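Local coordinates for SCARECROW-LIKE protein 7 (Oryza sativa Japonica Group, PDB 5HYZ) that probably acts as a DNA-binding transcription factor in plant development and abiotic stress resistance, here represented by its GRAS domain, at residues 97-100 with 101-104; 20-23 with 24-27; 285-288 with 289-293. All blocks are in the same frame, centred on the assembly; numbering follows the deposited sequence.

Contact 1. Residues 97-100 with 101-104; sequences ANQA and ILEA
The amide of Q99 reaches over one helical turn to the carboxylate of E103, NE2 giving a hydrogen bond of 2.9 Å to OE2. The bond is almost straight, 174° at the hydrogen, and OE2 lies close to the amide plane of Q99. The carboxylate plane stands 73° from that of the amide, and NE2 approaches OE2 from above the carboxylate plane. Q99 gets there by a bend at chi2 (65°) that turns the amide toward E103, whereas E103 is extended beyond CG. OE2 of E103 also bonds OG of S329, so two partners grip one oxygen and tie the helix to a neighbouring loop. Beside this pair, CD2 of L102 touches NE2 of Q99 at 4.2 Å. The residues form the last two turns of helix 89-104, which packs against the parallel strands of the Rossmann-like sheet in the GRAS domain. Regular i to i+4 backbone bonds run through them, from I101 N to A97 O (2.9 Å) through to A104 N and A100 O (2.9 Å). On the buried side, CG1 of I101 rests 3.3 Å from A97 O, and A97 and I101 both face strands 202-208 and 236-242. N98 turns to helix 122-132, where its ND2 bonds Q123 O; its OD1 lies 4.2 Å from CD1 of I101.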
# COMPACT_ATOMS: atom_id res chain seq x y z
N ALA A 97 -8.07 0.42 13.70
CA ALA A 97 -8.62 1.48 14.55
C ALA A 97 -9.74 2.28 13.82
O ALA A 97 -10.81 2.56 14.40
CB ALA A 97 -7.49 2.41 14.98
N ASN A 98 -9.49 2.64 12.56
CA ASN A 98 -10.47 3.43 11.82
C ASN A 98 -11.77 2.70 11.66
O ASN A 98 -12.84 3.30 11.71
CB ASN A 98 -9.92 3.82 10.43
CG ASN A 98 -8.93 4.95 10.48
OD1 ASN A 98 -8.69 5.50 11.56
ND2 ASN A 98 -8.37 5.34 9.31
N GLN A 99 -11.70 1.39 11.42
CA GLN A 99 -12.94 0.65 11.27
C GLN A 99 -13.75 0.71 12.56
O GLN A 99 -14.99 0.90 12.52
CB GLN A 99 -12.59 -0.81 10.84
CG GLN A 99 -13.82 -1.62 10.45
CD GLN A 99 -14.49 -1.03 9.19
OE1 GLN A 99 -13.80 -0.54 8.26
NE2 GLN A 99 -15.84 -1.03 9.16
N ALA A 100 -13.05 0.58 13.69
CA ALA A 100 -13.77 0.70 15.00
C ALA A 100 -14.37 2.09 15.22
O ALA A 100 -15.50 2.20 15.72
CB ALA A 100 -12.84 0.38 16.14
N ILE A 101 -13.63 3.14 14.82
CA ILE A 101 -14.18 4.50 14.96
C ILE A 101 -15.42 4.67 14.07
O ILE A 101 -16.42 5.26 14.45
CB ILE A 101 -13.10 5.50 14.58
CG1 ILE A 101 -11.98 5.41 15.65
CG2 ILE A 101 -13.70 6.92 14.51
CD1 ILE A 101 -10.63 6.18 15.26
N LEU A 102 -15.33 4.16 12.84
CA LEU A 102 -16.43 4.29 11.87
C LEU A 102 -17.67 3.65 12.40
O LEU A 102 -18.76 4.21 12.30
CB LEU A 102 -16.00 3.67 10.52
CG LEU A 102 -16.96 3.87 9.34
CD1 LEU A 102 -16.74 5.27 8.90
CD2 LEU A 102 -16.66 2.94 8.18
N GLU A 103 -17.52 2.46 12.96
CA GLU A 103 -18.68 1.79 13.49
C GLU A 103 -19.23 2.42 14.76
O GLU A 103 -20.44 2.50 14.92
CB GLU A 103 -18.33 0.34 13.73
CG GLU A 103 -18.20 -0.30 12.33
CD GLU A 103 -17.73 -1.77 12.36
OE1 GLU A 103 -17.62 -2.35 13.46
OE2 GLU A 103 -17.44 -2.32 11.27
N ALA A 104 -18.34 2.88 15.63
CA ALA A 104 -18.82 3.51 16.88
C ALA A 104 -19.56 4.81 16.68
O ALA A 104 -20.37 5.22 17.51
CB ALA A 104 -17.63 3.73 17.85

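Contact 2. Residues 20-23 with 24-27; sequences GLAA and AELA
The start of helix 23-32, in the predicted first leucine repeat (LRI) of the GRAS domain, is built here: A22 occupies the N-cap position and L21, just before it, reaches forward with its side chain onto the first turn. The two methyls of L21 divide the work. CD1 meets CB of E25 at 3.8 Å, while CD2 meets CB of L26 at 4.0 Å, the L21 and L26 side chains crossing at about a right angle. A chi1 of 173°, which sets CG of L21 beside the carbonyl carbon and opposite the backbone N, carries the branched end onto the helix, and it also touches C11 and A14 of helix 3-16 and L51 and L55 of helix 39-57. L21 is thereby an apolar link between the loop and three helices, in a contact otherwise largely at the surface. L26 joins it on that side by touching S52. As an alanine, the N-cap residue has no side-chain acceptor for the amides of the first turn. The carbonyl of A22 receives two weak hydrogen bonds: E25 N lies 3.1 Å from A22 O with a bent angle of 130°, and L26 N is straighter but long, 3.5 Å from A22 O. Regular helical bonding follows one residue later: A27 N donates to A23 O over 2.8 Å, and CB of A27 lies 3.3 Å from the same oxygen.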
# COMPACT_ATOMS: atom_id res chain seq x y z
N GLY A 20 28.12 -14.45 38.55
CA GLY A 20 28.18 -13.39 37.57
C GLY A 20 28.52 -13.99 36.23
O GLY A 20 28.62 -15.20 36.10
N LEU A 21 28.66 -13.14 35.22
CA LEU A 21 28.90 -13.59 33.88
C LEU A 21 30.40 -13.48 33.59
O LEU A 21 31.00 -12.45 33.91
CB LEU A 21 28.09 -12.74 32.89
CG LEU A 21 28.29 -12.92 31.38
CD1 LEU A 21 27.99 -14.32 30.93
CD2 LEU A 21 27.44 -11.85 30.62
N ALA A 22 30.97 -14.51 32.99
CA ALA A 22 32.37 -14.54 32.56
C ALA A 22 32.56 -13.72 31.29
O ALA A 22 31.78 -13.82 30.35
CB ALA A 22 32.81 -15.97 32.33
N ALA A 23 33.64 -12.96 31.24
CA ALA A 23 33.94 -12.17 30.04
C ALA A 23 34.05 -13.05 28.82
O ALA A 23 33.57 -12.67 27.77
CB ALA A 23 35.24 -11.34 30.23
N ALA A 24 34.64 -14.24 28.91
CA ALA A 24 34.75 -15.11 27.73
C ALA A 24 33.41 -15.43 27.05
O ALA A 24 33.33 -15.54 25.82
CB ALA A 24 35.46 -16.43 28.10
N GLU A 25 32.37 -15.61 27.86
CA GLU A 25 31.04 -15.94 27.32
C GLU A 25 30.46 -14.77 26.52
O GLU A 25 30.00 -14.94 25.37
CB GLU A 25 30.08 -16.33 28.46
CG GLU A 25 30.36 -17.70 29.08
CD GLU A 25 31.04 -18.67 28.13
OE1 GLU A 25 30.39 -19.13 27.15
OE2 GLU A 25 32.25 -18.98 28.38
N LEU A 26 30.49 -13.60 27.14
CA LEU A 26 29.94 -12.43 26.46
C LEU A 26 30.80 -12.08 25.24
O LEU A 26 30.27 -11.75 24.21
CB LEU A 26 29.84 -11.24 27.42
CG LEU A 26 29.23 -9.96 26.84
CD1 LEU A 26 27.89 -10.30 26.14
CD2 LEU A 26 29.09 -8.94 27.92
N ALA A 27 32.12 -12.20 25.37
CA ALA A 27 33.03 -11.95 24.24
C ALA A 27 32.77 -12.88 23.07
O ALA A 27 32.84 -12.48 21.92
CB ALA A 27 34.53 -12.09 24.70

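Contact 3. Residues 285-288 with 289-293; sequences RWMF and GERIQ
M287 and R291 lie side by side and point the same way, with the selenomethionine methylene laid on the flat end of the arginine. CG of M287 sits over the centre of one guanidinium face, 3.6 Å from CZ, and the terminal CE passes 3.9 Å from NH2. Chi1 of R291 puts CG beside its own backbone N and 3.3 Å from M287 O, and the extended chain beyond carries the guanidinium up to the CG methylene of M287. At the far end NH1 makes a weak hydrogen bond to the hydroxyl of Y242, and the side chain also touches Y212, Y262 and M308. W286 and E290 likewise run side by side in a common direction: CE3 of the indole meets CG of E290 at 4.2 Å, the ring and carboxylate planes standing 48° apart. NE of R285 lies over one face of the indole, near its rim. These pairs ride on the long helix 278-296 in the predicted PFYRE region, where a wider pi-type turn at 285-288 interrupts the usual spacing. The wide turn is marked by a weak i to i+5 bond of 3.2 Å from E290 N to R285 O, bent to 125°. Regular i to i+4 bonding resumes with R291 N to M287 O (3.2 Å) and I292 N to F288 O (2.9 Å). CG1 of I292, anti to its carbonyl carbon (chi1 -71°), is set 3.3 Å from F288 O. The helix is wedged among others: M287 touches L76, C79 and L83 of helix 74-86, F288 meets L265 and L269 of helix 251-272, and I292 reaches F47 of helix 39-57.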
# COMPACT_ATOMS: atom_id res chain seq x y z
N ARG A 285 19.38 0.21 14.26
CA ARG A 285 20.21 0.86 15.28
C ARG A 285 19.52 1.97 16.06
O ARG A 285 19.54 1.97 17.29
CB ARG A 285 21.47 1.40 14.59
CG ARG A 285 22.31 2.23 15.51
CD ARG A 285 23.53 2.75 14.79
NE ARG A 285 24.39 3.46 15.74
CZ ARG A 285 25.53 4.07 15.43
NH1 ARG A 285 25.97 4.06 14.17
NH2 ARG A 285 26.24 4.69 16.36
N TRP A 286 18.89 2.91 15.35
CA TRP A 286 18.36 4.11 15.96
C TRP A 286 16.95 3.95 16.47
O TRP A 286 16.52 4.72 17.32
CB TRP A 286 18.42 5.28 14.96
CG TRP A 286 19.84 5.62 14.73
CD1 TRP A 286 20.58 5.45 13.57
CD2 TRP A 286 20.75 6.10 15.72
NE1 TRP A 286 21.88 5.85 13.79
CE2 TRP A 286 22.01 6.25 15.10
CE3 TRP A 286 20.61 6.44 17.08
CZ2 TRP A 286 23.13 6.73 15.80
CZ3 TRP A 286 21.73 6.92 17.77
CH2 TRP A 286 22.97 7.06 17.13
N MSE A 287 16.22 2.98 15.95
CA MSE A 287 14.89 2.78 16.51
C MSE A 287 14.92 1.54 17.40
O MSE A 287 14.80 1.67 18.62
CB MSE A 287 13.83 2.65 15.41
CG MSE A 287 12.44 2.53 15.99
SE MSE A 287 11.12 2.49 14.50
CE MSE A 287 10.57 4.42 14.55
N PHE A 288 15.17 0.36 16.82
CA PHE A 288 15.12 -0.86 17.61
C PHE A 288 16.28 -0.93 18.62
O PHE A 288 16.06 -1.24 19.81
CB PHE A 288 15.16 -2.09 16.72
CG PHE A 288 13.97 -2.22 15.77
CD1 PHE A 288 12.79 -1.55 16.00
CD2 PHE A 288 14.06 -3.04 14.68
CE1 PHE A 288 11.73 -1.68 15.13
CE2 PHE A 288 12.99 -3.20 13.81
CZ PHE A 288 11.84 -2.53 14.04
N GLY A 289 17.49 -0.62 18.19
CA GLY A 289 18.65 -0.69 19.09
C GLY A 289 18.54 0.19 20.31
O GLY A 289 18.88 -0.21 21.45
N GLU A 290 18.05 1.41 20.11
CA GLU A 290 17.81 2.29 21.25
C GLU A 290 16.74 1.74 22.21
O GLU A 290 16.87 1.83 23.43
CB GLU A 290 17.39 3.68 20.78
CG GLU A 290 18.54 4.40 20.09
CD GLU A 290 19.63 4.73 21.09
OE1 GLU A 290 19.40 5.64 21.91
OE2 GLU A 290 20.67 4.02 21.11
N ARG A 291 15.66 1.17 21.65
CA ARG A 291 14.62 0.58 22.50
C ARG A 291 15.17 -0.58 23.31
O ARG A 291 14.84 -0.76 24.50
CB ARG A 291 13.44 0.13 21.65
CG ARG A 291 12.67 1.36 21.12
CD ARG A 291 11.67 0.97 20.02
NE ARG A 291 11.03 2.20 19.49
CZ ARG A 291 10.03 2.20 18.62
NH1 ARG A 291 9.55 1.06 18.14
NH2 ARG A 291 9.53 3.37 18.20
N ILE A 292 15.99 -1.37 22.66
CA ILE A 292 16.65 -2.51 23.33
C ILE A 292 17.52 -1.99 24.48
O ILE A 292 17.48 -2.51 25.59
CB ILE A 292 17.46 -3.32 22.29
CG1 ILE A 292 16.50 -4.08 21.35
CG2 ILE A 292 18.39 -4.37 22.94
CD1 ILE A 292 17.18 -4.51 20.03
N GLN A 293 18.31 -0.93 24.23
CA GLN A 293 19.08 -0.31 25.30
C GLN A 293 18.20 0.09 26.49
O GLN A 293 18.57 -0.08 27.67
CB GLN A 293 19.82 0.94 24.77
CG GLN A 293 20.91 0.62 23.78
CD GLN A 293 22.17 0.13 24.47
OE1 GLN A 293 22.35 0.35 25.67
NE2 GLN A 293 23.05 -0.55 23.72

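All three contacts belong to one GRAS domain, but contacts 1 and 3 lie wholly within helices and contact 2 at the junction of a loop and a helix. Contacts 1 and 3 are partly buried, against the sheet and among helices respectively, on opposite sides of the chain's centre with nearest atoms about 17 Å apart. Contact 2 is a surface contact, about 39 Å from contact 1 but about 11 Å from contact 3 at the nearest atoms; both 2 and 3 lean on helix 39-57. Contact 1 has an amide-carboxylate bond on its more exposed side, contact 2 leucine methyls and weak first-turn backbone bonds, and contact 3 a selenomethionine methylene over a guanidinium face.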